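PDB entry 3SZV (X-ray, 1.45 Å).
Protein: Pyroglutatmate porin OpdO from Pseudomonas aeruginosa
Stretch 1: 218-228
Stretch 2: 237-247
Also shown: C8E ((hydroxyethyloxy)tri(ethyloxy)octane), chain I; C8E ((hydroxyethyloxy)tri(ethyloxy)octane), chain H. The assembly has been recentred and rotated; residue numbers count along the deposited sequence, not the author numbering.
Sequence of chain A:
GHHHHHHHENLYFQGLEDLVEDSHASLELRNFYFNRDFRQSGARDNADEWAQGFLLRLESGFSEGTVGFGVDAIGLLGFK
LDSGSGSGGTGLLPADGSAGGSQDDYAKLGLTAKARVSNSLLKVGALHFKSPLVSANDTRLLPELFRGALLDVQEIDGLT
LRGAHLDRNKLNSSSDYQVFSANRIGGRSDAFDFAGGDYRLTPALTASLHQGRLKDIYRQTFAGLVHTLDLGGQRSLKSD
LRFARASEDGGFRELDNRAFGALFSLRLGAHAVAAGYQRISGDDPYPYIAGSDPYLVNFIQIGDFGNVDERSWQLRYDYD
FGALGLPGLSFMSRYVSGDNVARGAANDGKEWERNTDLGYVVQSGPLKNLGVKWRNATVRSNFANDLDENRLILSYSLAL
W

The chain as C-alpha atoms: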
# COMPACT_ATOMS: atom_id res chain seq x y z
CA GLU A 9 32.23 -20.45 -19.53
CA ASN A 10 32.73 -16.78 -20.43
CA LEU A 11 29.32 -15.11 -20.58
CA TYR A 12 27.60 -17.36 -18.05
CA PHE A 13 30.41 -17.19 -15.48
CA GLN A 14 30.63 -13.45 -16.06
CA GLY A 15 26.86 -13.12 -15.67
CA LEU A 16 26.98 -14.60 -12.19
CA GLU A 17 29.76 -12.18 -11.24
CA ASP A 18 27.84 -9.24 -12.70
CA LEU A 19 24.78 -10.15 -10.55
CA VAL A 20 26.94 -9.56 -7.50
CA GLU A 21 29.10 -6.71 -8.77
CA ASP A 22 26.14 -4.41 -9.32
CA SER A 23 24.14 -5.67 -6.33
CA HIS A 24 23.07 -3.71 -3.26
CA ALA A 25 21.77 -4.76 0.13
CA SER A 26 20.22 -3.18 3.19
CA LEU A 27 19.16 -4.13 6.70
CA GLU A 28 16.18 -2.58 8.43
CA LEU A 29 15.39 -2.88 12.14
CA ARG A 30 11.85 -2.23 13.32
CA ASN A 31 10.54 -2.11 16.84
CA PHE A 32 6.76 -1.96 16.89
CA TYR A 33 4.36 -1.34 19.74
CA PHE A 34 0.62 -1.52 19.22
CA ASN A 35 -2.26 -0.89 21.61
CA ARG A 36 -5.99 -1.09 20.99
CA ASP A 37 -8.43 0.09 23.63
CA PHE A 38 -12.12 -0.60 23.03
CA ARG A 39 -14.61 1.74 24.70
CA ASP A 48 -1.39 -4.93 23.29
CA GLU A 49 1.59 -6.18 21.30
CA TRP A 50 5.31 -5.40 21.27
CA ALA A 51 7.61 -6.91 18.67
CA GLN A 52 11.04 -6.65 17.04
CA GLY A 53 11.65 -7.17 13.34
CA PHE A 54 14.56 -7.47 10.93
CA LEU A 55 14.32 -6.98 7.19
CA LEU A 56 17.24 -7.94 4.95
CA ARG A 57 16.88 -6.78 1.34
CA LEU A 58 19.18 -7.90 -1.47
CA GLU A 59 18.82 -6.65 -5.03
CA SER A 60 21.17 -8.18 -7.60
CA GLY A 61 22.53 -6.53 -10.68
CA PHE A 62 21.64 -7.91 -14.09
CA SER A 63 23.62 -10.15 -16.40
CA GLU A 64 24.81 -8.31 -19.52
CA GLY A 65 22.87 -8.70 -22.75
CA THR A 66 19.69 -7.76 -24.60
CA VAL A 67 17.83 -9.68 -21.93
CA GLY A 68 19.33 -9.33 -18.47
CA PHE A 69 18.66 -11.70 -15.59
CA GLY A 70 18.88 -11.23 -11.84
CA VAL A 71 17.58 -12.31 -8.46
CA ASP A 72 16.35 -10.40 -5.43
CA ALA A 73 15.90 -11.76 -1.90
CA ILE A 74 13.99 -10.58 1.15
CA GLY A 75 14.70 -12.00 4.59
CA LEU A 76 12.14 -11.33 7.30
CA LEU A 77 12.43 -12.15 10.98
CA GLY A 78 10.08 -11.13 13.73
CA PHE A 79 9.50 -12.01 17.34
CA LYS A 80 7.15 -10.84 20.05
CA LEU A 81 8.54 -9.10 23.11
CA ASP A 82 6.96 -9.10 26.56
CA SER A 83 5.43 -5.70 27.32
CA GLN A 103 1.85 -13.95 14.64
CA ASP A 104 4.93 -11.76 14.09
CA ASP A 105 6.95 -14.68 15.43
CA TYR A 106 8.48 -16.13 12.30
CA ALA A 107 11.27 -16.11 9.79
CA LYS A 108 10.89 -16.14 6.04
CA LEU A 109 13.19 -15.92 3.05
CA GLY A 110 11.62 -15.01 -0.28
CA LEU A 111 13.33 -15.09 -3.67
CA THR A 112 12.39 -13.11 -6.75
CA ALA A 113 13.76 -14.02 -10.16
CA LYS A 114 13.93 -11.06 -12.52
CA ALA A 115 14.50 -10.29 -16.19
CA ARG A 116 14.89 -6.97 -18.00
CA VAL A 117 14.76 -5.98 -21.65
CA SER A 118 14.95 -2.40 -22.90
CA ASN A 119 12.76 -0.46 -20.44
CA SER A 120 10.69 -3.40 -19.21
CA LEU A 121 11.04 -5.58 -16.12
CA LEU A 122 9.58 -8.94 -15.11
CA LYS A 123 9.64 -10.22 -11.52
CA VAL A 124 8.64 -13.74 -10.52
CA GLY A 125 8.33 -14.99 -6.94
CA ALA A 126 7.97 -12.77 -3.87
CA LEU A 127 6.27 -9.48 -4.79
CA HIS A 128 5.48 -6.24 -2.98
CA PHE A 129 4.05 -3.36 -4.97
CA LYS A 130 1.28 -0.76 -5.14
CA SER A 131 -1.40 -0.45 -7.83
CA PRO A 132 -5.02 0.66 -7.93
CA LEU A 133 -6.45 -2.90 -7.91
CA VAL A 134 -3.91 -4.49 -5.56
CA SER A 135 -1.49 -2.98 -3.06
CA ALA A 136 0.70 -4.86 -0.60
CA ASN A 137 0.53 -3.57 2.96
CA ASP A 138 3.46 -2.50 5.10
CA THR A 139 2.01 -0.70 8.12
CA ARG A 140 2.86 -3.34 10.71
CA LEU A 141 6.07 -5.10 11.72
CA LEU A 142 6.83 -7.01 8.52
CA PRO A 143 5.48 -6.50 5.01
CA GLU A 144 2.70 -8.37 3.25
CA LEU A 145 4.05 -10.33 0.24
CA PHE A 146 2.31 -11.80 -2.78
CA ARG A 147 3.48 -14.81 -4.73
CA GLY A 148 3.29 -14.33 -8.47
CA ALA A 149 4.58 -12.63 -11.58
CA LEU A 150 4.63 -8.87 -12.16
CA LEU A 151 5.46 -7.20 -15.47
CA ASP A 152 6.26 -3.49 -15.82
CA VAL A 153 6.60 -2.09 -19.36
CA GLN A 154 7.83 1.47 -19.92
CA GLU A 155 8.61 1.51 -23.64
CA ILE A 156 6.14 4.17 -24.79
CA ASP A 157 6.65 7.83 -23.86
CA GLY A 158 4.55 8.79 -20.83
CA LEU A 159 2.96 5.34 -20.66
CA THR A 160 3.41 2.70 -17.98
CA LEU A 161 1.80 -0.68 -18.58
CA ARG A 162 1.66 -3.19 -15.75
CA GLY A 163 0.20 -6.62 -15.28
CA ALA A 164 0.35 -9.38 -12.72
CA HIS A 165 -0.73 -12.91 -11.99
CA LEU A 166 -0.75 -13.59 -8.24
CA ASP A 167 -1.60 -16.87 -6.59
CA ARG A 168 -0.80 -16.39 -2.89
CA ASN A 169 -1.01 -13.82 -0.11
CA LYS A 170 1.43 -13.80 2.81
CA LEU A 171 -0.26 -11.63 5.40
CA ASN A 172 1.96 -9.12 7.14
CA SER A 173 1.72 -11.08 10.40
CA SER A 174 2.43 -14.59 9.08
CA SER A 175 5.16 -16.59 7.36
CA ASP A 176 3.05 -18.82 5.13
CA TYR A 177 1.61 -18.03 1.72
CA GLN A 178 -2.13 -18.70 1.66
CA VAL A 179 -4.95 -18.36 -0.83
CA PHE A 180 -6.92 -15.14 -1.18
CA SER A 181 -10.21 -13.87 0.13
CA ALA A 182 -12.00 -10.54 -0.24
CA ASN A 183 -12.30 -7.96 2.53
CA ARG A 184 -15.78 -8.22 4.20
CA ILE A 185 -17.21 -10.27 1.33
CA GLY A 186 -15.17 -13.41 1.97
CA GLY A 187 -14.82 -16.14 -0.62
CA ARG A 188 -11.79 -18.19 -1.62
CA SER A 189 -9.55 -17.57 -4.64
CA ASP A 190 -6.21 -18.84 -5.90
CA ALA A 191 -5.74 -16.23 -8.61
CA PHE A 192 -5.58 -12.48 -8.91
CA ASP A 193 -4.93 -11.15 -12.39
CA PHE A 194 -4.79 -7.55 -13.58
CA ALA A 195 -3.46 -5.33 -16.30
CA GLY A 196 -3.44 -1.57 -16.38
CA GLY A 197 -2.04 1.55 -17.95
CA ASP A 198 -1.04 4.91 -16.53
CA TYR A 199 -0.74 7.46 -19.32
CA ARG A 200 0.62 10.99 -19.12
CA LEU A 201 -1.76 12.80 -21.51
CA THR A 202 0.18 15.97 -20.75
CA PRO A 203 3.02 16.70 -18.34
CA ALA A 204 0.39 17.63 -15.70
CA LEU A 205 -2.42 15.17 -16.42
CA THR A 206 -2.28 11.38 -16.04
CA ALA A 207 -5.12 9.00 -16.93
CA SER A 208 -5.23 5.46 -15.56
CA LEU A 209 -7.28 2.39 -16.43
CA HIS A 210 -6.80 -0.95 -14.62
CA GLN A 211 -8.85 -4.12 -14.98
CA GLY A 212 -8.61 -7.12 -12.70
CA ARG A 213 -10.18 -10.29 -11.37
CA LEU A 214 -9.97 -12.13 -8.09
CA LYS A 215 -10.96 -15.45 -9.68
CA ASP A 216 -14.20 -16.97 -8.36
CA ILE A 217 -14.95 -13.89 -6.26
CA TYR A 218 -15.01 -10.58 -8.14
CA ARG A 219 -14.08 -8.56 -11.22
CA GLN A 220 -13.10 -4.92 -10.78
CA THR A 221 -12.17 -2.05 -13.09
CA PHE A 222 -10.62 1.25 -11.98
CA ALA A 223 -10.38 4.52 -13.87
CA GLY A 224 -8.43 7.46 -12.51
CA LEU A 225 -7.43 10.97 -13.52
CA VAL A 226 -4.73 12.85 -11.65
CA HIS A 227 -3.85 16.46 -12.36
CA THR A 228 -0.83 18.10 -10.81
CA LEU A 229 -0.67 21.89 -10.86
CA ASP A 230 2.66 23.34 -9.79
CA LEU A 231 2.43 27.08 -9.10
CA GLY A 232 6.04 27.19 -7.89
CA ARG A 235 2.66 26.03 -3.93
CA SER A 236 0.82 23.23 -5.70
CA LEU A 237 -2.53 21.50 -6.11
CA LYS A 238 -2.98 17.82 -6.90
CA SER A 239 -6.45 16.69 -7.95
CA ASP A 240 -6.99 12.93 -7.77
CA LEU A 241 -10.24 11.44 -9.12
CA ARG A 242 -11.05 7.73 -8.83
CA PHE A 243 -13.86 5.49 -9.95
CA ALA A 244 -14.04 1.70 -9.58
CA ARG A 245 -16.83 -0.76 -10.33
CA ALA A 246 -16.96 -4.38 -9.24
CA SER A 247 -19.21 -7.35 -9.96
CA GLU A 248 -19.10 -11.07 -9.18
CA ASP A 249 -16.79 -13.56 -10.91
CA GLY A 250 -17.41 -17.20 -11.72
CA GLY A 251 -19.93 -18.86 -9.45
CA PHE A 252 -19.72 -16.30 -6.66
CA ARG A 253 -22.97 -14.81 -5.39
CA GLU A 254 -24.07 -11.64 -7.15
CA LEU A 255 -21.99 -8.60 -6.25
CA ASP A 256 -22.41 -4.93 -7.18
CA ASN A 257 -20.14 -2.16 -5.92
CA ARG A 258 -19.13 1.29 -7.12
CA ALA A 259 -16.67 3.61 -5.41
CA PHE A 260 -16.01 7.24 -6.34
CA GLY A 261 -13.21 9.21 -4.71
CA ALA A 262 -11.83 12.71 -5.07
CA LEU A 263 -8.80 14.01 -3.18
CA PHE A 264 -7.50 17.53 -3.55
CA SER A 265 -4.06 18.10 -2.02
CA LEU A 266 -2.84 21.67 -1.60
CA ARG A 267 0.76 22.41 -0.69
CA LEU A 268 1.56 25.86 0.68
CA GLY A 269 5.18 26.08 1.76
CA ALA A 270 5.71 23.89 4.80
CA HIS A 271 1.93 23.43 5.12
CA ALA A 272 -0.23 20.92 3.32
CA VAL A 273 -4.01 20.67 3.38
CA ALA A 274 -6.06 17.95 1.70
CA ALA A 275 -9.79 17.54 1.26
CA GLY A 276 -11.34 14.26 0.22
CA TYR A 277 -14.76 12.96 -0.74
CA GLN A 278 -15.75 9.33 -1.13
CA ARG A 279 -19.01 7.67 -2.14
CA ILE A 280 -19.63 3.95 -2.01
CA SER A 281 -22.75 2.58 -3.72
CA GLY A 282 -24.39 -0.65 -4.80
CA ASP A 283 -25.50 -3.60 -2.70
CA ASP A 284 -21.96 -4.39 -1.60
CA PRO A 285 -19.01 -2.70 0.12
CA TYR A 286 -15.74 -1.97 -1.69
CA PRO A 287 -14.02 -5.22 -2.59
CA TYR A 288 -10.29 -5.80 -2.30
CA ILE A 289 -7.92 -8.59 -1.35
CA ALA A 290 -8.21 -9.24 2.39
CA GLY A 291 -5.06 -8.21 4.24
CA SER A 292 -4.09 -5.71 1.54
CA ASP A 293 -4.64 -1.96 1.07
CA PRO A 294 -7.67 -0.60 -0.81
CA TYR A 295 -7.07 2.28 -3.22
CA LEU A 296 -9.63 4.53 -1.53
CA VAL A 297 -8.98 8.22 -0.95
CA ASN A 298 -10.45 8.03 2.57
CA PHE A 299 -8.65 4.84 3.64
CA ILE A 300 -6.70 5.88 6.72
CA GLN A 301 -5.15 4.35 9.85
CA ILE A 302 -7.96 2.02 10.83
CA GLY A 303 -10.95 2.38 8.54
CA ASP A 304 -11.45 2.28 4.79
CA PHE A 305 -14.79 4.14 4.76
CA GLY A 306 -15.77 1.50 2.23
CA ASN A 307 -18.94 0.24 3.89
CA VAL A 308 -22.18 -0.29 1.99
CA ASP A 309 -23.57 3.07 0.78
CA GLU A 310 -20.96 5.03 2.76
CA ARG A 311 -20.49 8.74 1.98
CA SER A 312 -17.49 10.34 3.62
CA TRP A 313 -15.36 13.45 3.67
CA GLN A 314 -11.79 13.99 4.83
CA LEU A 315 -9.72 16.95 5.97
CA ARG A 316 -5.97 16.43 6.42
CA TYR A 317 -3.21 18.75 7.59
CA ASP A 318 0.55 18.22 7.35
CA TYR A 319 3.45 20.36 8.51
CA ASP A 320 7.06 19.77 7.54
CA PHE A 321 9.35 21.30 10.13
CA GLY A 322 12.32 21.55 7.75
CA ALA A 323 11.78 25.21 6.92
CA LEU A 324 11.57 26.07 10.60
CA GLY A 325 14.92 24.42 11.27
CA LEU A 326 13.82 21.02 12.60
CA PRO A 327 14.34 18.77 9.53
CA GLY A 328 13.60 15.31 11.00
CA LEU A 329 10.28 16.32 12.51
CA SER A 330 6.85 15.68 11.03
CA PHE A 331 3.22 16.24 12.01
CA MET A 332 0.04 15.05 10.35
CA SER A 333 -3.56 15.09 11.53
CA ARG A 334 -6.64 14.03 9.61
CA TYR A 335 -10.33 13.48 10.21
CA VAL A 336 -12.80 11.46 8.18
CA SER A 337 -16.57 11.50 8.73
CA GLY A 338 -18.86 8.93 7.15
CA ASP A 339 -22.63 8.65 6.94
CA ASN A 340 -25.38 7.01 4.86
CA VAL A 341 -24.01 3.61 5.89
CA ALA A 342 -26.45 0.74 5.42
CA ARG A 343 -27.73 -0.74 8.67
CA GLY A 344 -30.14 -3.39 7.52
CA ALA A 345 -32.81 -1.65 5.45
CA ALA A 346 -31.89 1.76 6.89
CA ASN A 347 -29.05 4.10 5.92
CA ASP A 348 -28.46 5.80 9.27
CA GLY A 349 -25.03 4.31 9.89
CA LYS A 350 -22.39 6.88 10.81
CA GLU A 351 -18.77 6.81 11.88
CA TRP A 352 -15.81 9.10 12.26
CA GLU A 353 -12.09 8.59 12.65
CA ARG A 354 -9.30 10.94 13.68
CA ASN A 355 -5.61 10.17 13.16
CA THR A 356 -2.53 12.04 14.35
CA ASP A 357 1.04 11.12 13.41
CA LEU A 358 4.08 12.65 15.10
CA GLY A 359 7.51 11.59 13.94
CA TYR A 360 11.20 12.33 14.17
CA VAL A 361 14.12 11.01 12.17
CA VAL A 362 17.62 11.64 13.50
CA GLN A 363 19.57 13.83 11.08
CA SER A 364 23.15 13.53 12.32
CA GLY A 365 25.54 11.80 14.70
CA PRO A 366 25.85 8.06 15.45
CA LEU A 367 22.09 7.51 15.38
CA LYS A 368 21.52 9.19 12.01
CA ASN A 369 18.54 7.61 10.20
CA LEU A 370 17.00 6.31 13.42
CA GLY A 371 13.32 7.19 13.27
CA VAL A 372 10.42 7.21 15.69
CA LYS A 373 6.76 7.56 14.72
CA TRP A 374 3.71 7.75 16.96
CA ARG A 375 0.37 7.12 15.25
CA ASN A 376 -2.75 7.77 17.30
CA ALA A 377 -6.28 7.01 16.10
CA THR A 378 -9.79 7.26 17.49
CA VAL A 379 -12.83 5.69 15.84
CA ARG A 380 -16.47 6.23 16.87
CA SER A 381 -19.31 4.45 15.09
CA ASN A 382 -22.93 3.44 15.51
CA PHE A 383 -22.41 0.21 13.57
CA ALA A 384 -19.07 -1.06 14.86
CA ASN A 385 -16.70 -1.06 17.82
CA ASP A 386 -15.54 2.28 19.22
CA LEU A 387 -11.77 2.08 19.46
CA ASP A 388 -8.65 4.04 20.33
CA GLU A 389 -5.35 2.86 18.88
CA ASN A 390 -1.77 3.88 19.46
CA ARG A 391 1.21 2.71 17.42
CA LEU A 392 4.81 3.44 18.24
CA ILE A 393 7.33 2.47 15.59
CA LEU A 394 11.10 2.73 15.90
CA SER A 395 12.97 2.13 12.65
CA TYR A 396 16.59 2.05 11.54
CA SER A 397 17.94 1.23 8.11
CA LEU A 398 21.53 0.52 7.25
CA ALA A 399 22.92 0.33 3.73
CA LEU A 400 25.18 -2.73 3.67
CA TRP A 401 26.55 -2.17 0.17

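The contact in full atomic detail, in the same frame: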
# COMPACT_ATOMS: atom_id res chain seq x y z
N TYR A 218 -14.57 -11.82 -7.52
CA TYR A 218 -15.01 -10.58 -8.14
C TYR A 218 -14.18 -10.14 -9.34
O TYR A 218 -13.03 -10.56 -9.51
CB TYR A 218 -15.10 -9.44 -7.10
CG TYR A 218 -13.76 -8.90 -6.61
CD1 TYR A 218 -12.99 -8.05 -7.40
CD2 TYR A 218 -13.26 -9.24 -5.35
CE1 TYR A 218 -11.76 -7.54 -6.96
CE2 TYR A 218 -12.03 -8.74 -4.90
CZ TYR A 218 -11.29 -7.90 -5.71
OH TYR A 218 -10.08 -7.42 -5.24
N ARG A 219 -14.78 -9.29 -10.16
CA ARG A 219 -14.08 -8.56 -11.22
C ARG A 219 -14.16 -7.09 -10.84
O ARG A 219 -15.18 -6.63 -10.34
CB ARG A 219 -14.77 -8.76 -12.57
CG ARG A 219 -14.88 -10.21 -13.02
CD ARG A 219 -15.80 -10.33 -14.26
NE ARG A 219 -16.00 -11.73 -14.62
CZ ARG A 219 -16.68 -12.13 -15.69
NH1 ARG A 219 -17.21 -11.23 -16.51
NH2 ARG A 219 -16.82 -13.42 -15.95
N GLN A 220 -13.10 -6.34 -11.11
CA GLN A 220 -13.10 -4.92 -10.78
C GLN A 220 -12.32 -4.13 -11.81
O GLN A 220 -11.27 -4.56 -12.27
CB GLN A 220 -12.49 -4.72 -9.40
CG GLN A 220 -12.62 -3.31 -8.83
CD GLN A 220 -12.11 -3.25 -7.41
OE1 GLN A 220 -11.03 -3.75 -7.12
NE2 GLN A 220 -12.88 -2.65 -6.50
N THR A 221 -12.85 -2.97 -12.19
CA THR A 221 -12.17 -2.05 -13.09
C THR A 221 -12.07 -0.70 -12.42
O THR A 221 -13.02 -0.27 -11.77
CB THR A 221 -12.92 -1.93 -14.42
OG1 THR A 221 -12.97 -3.23 -15.03
CG2 THR A 221 -12.23 -0.94 -15.37
N PHE A 222 -10.92 -0.06 -12.58
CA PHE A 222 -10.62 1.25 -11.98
C PHE A 222 -10.23 2.23 -13.08
O PHE A 222 -9.43 1.91 -13.96
CB PHE A 222 -9.44 1.11 -11.00
CG PHE A 222 -8.82 2.43 -10.57
CD1 PHE A 222 -9.24 3.06 -9.42
CD2 PHE A 222 -7.83 3.04 -11.34
CE1 PHE A 222 -8.68 4.28 -9.03
CE2 PHE A 222 -7.26 4.25 -10.95
CZ PHE A 222 -7.69 4.87 -9.79
N ALA A 223 -10.82 3.42 -13.03
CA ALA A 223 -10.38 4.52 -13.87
C ALA A 223 -9.97 5.66 -12.96
O ALA A 223 -10.63 5.92 -11.96
CB ALA A 223 -11.48 4.95 -14.83
N GLY A 224 -8.90 6.35 -13.32
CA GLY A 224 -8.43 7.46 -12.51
C GLY A 224 -7.90 8.59 -13.36
O GLY A 224 -7.44 8.38 -14.48
N LEU A 225 -7.98 9.81 -12.84
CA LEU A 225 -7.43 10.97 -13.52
C LEU A 225 -6.76 11.78 -12.45
O LEU A 225 -7.39 12.11 -11.43
CB LEU A 225 -8.56 11.78 -14.17
CG LEU A 225 -8.18 12.81 -15.23
CD1 LEU A 225 -7.42 12.15 -16.38
CD2 LEU A 225 -9.43 13.53 -15.76
N VAL A 226 -5.48 12.10 -12.64
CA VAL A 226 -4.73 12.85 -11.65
C VAL A 226 -4.07 14.04 -12.32
O VAL A 226 -3.31 13.88 -13.29
CB VAL A 226 -3.65 11.98 -10.98
CG1 VAL A 226 -2.85 12.79 -9.98
CG2 VAL A 226 -4.28 10.78 -10.28
N HIS A 227 -4.40 15.23 -11.83
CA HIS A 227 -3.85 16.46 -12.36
C HIS A 227 -2.97 17.11 -11.32
O HIS A 227 -3.36 17.28 -10.16
CB HIS A 227 -4.96 17.42 -12.77
CG HIS A 227 -4.45 18.71 -13.34
ND1 HIS A 227 -4.43 19.88 -12.62
CD2 HIS A 227 -3.92 18.99 -14.55
CE1 HIS A 227 -3.92 20.84 -13.37
NE2 HIS A 227 -3.60 20.33 -14.55
N THR A 228 -1.76 17.48 -11.73
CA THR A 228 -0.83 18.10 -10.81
C THR A 228 -0.51 19.50 -11.30
O THR A 228 0.04 19.68 -12.38
CB THR A 228 0.44 17.26 -10.66
OG1 THR A 228 0.11 15.96 -10.16
CG2 THR A 228 1.42 17.93 -9.70
N LEU A 237 -1.25 22.15 -6.32
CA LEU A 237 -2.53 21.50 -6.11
C LEU A 237 -2.58 20.22 -6.93
O LEU A 237 -2.43 20.25 -8.15
CB LEU A 237 -3.68 22.42 -6.51
CG LEU A 237 -5.08 21.81 -6.36
CD1 LEU A 237 -5.35 21.51 -4.90
CD2 LEU A 237 -6.14 22.74 -6.93
N LYS A 238 -2.78 19.10 -6.24
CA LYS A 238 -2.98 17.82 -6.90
C LYS A 238 -4.45 17.47 -6.79
O LYS A 238 -5.05 17.54 -5.70
CB LYS A 238 -2.13 16.73 -6.22
CG LYS A 238 -2.17 15.38 -6.89
CD LYS A 238 -1.36 14.34 -6.10
CE LYS A 238 -1.54 12.93 -6.65
NZ LYS A 238 -0.85 11.90 -5.81
N SER A 239 -5.05 17.10 -7.92
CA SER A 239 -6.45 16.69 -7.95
C SER A 239 -6.49 15.25 -8.41
O SER A 239 -6.00 14.92 -9.49
CB SER A 239 -7.23 17.55 -8.94
OG SER A 239 -7.20 18.92 -8.57
N ASP A 240 -7.07 14.38 -7.58
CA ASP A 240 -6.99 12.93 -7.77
C ASP A 240 -8.41 12.37 -7.77
O ASP A 240 -9.08 12.36 -6.74
CB ASP A 240 -6.12 12.35 -6.62
CG ASP A 240 -5.94 10.83 -6.67
OD1 ASP A 240 -6.73 10.11 -7.30
OD2 ASP A 240 -4.97 10.38 -6.02
N LEU A 241 -8.88 11.96 -8.95
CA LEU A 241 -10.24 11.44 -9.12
C LEU A 241 -10.19 9.94 -9.41
O LEU A 241 -9.41 9.49 -10.24
CB LEU A 241 -10.94 12.14 -10.30
CG LEU A 241 -10.98 13.66 -10.22
CD1 LEU A 241 -11.72 14.20 -11.45
CD2 LEU A 241 -11.68 14.08 -8.93
N ARG A 242 -11.07 9.19 -8.75
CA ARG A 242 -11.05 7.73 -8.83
C ARG A 242 -12.44 7.18 -9.00
O ARG A 242 -13.39 7.64 -8.36
CB ARG A 242 -10.47 7.13 -7.54
CG ARG A 242 -9.06 7.63 -7.24
CD ARG A 242 -8.47 6.97 -6.02
NE ARG A 242 -7.22 7.65 -5.67
CZ ARG A 242 -6.48 7.35 -4.62
NH1 ARG A 242 -6.83 6.33 -3.84
NH2 ARG A 242 -5.37 8.03 -4.35
N PHE A 243 -12.58 6.17 -9.85
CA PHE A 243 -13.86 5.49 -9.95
C PHE A 243 -13.64 4.01 -10.23
O PHE A 243 -12.94 3.66 -11.18
CB PHE A 243 -14.74 6.08 -11.05
CG PHE A 243 -16.14 5.54 -11.05
CD1 PHE A 243 -17.10 6.07 -10.21
CD2 PHE A 243 -16.48 4.45 -11.84
CE1 PHE A 243 -18.39 5.56 -10.18
CE2 PHE A 243 -17.77 3.94 -11.82
CZ PHE A 243 -18.72 4.49 -10.99
N ALA A 244 -14.21 3.14 -9.40
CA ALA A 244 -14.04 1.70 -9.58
C ALA A 244 -15.38 1.01 -9.48
O ALA A 244 -16.19 1.34 -8.61
CB ALA A 244 -13.09 1.12 -8.55
N ARG A 245 -15.61 0.05 -10.37
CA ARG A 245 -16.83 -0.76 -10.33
C ARG A 245 -16.46 -2.22 -10.23
O ARG A 245 -15.51 -2.67 -10.88
CB ARG A 245 -17.69 -0.54 -11.57
CG ARG A 245 -19.00 -1.35 -11.55
CD ARG A 245 -19.85 -1.10 -12.79
NE ARG A 245 -21.19 -1.67 -12.63
N ALA A 246 -17.20 -2.96 -9.41
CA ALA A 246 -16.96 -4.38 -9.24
C ALA A 246 -18.25 -5.18 -9.39
O ALA A 246 -19.34 -4.71 -9.05
CB ALA A 246 -16.35 -4.65 -7.87
N SER A 247 -18.11 -6.41 -9.87
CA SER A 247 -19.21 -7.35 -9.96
C SER A 247 -18.67 -8.73 -9.61
O SER A 247 -17.46 -8.89 -9.37
CB SER A 247 -19.78 -7.33 -11.38
OG SER A 247 -18.83 -7.83 -12.30
C4 C8E I . -14.61 -5.40 -14.09
C5 C8E I . -13.92 -6.31 -15.09
C6 C8E I . -12.58 -6.76 -14.53
C7 C8E I . -12.25 -8.20 -14.90
C8 C8E I . -11.82 -8.36 -16.35
O9 C8E I . -10.83 -9.37 -16.43
C10 C8E I . -9.63 -9.02 -15.78
C11 C8E I . -8.54 -9.17 -16.83
O12 C8E I . -7.26 -8.77 -16.40
C13 C8E I . -6.29 -9.38 -17.22
C14 C8E I . -5.00 -9.67 -16.45
O15 C8E I . -3.99 -9.99 -17.38
C16 C8E I . -3.03 -10.89 -16.88
C17 C8E I . -1.73 -10.13 -16.60
O18 C8E I . -0.68 -11.01 -16.26
C19 C8E I . 0.51 -10.75 -16.99
C20 C8E I . 1.67 -10.57 -16.02
O21 C8E I . 2.58 -11.65 -16.16
O12 C8E H . -19.89 10.12 -9.79
C13 C8E H . -19.13 9.43 -10.75
C14 C8E H . -17.96 10.29 -11.24
O15 C8E H . -16.95 9.43 -11.73
C16 C8E H . -15.65 9.96 -11.67
C17 C8E H . -15.01 9.93 -13.05
O18 C8E H . -13.65 10.27 -12.98
C19 C8E H . -12.83 9.19 -12.58
C20 C8E H . -11.87 8.83 -13.72
O21 C8E H . -12.31 9.44 -14.92
O HOH W 1 -15.50 -1.25 -6.99
O HOH W 2 -4.95 20.14 -9.79

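Neighbouring strands of a porin barrel illustrate how an antiparallel ladder satisfies backbone polarity while leaving side chains to sort themselves by face. Here 218-228 and 237-247 run at 165°, and every second residue pair closes a two-bond ring. R219 pairs with S247, T221 with R245, A223 with F243, L225 with L241 and H227 with S239, giving ten N-H...O bonds of 2.8 to 3.0 Å; A223 N to F243 O, at 2.8 Å and 174°, is the straightest. In the intervening pairs the CA atoms come closer, and CA-H groups lean on carbonyls already engaged, as V226 CA does on S239 O at 3.3 Å.

Side chains follow the same alternation. On the face carrying F222, the phenyl ring presents its edge to A244 CB, while its CE1 lies 3.7 Å from R242 CB. G224 matters here: a CB would fall 2.8 Å from F222 CZ. The charge of R242 is met within its own strand, NE donating to D240 OD1 (3.0 Å) and NH2 bridging to D240 OD2 (2.9 Å). Q220 NE2 donates to a water (3.0 Å), which returns a weak bond to A244 O (3.1 Å). A second water joins H227 ND1 (2.9 Å) and S239 OG (2.8 Å), and donates to L237 O (3.0 Å). Detergent lies along the opposite face, beside R219 and F243.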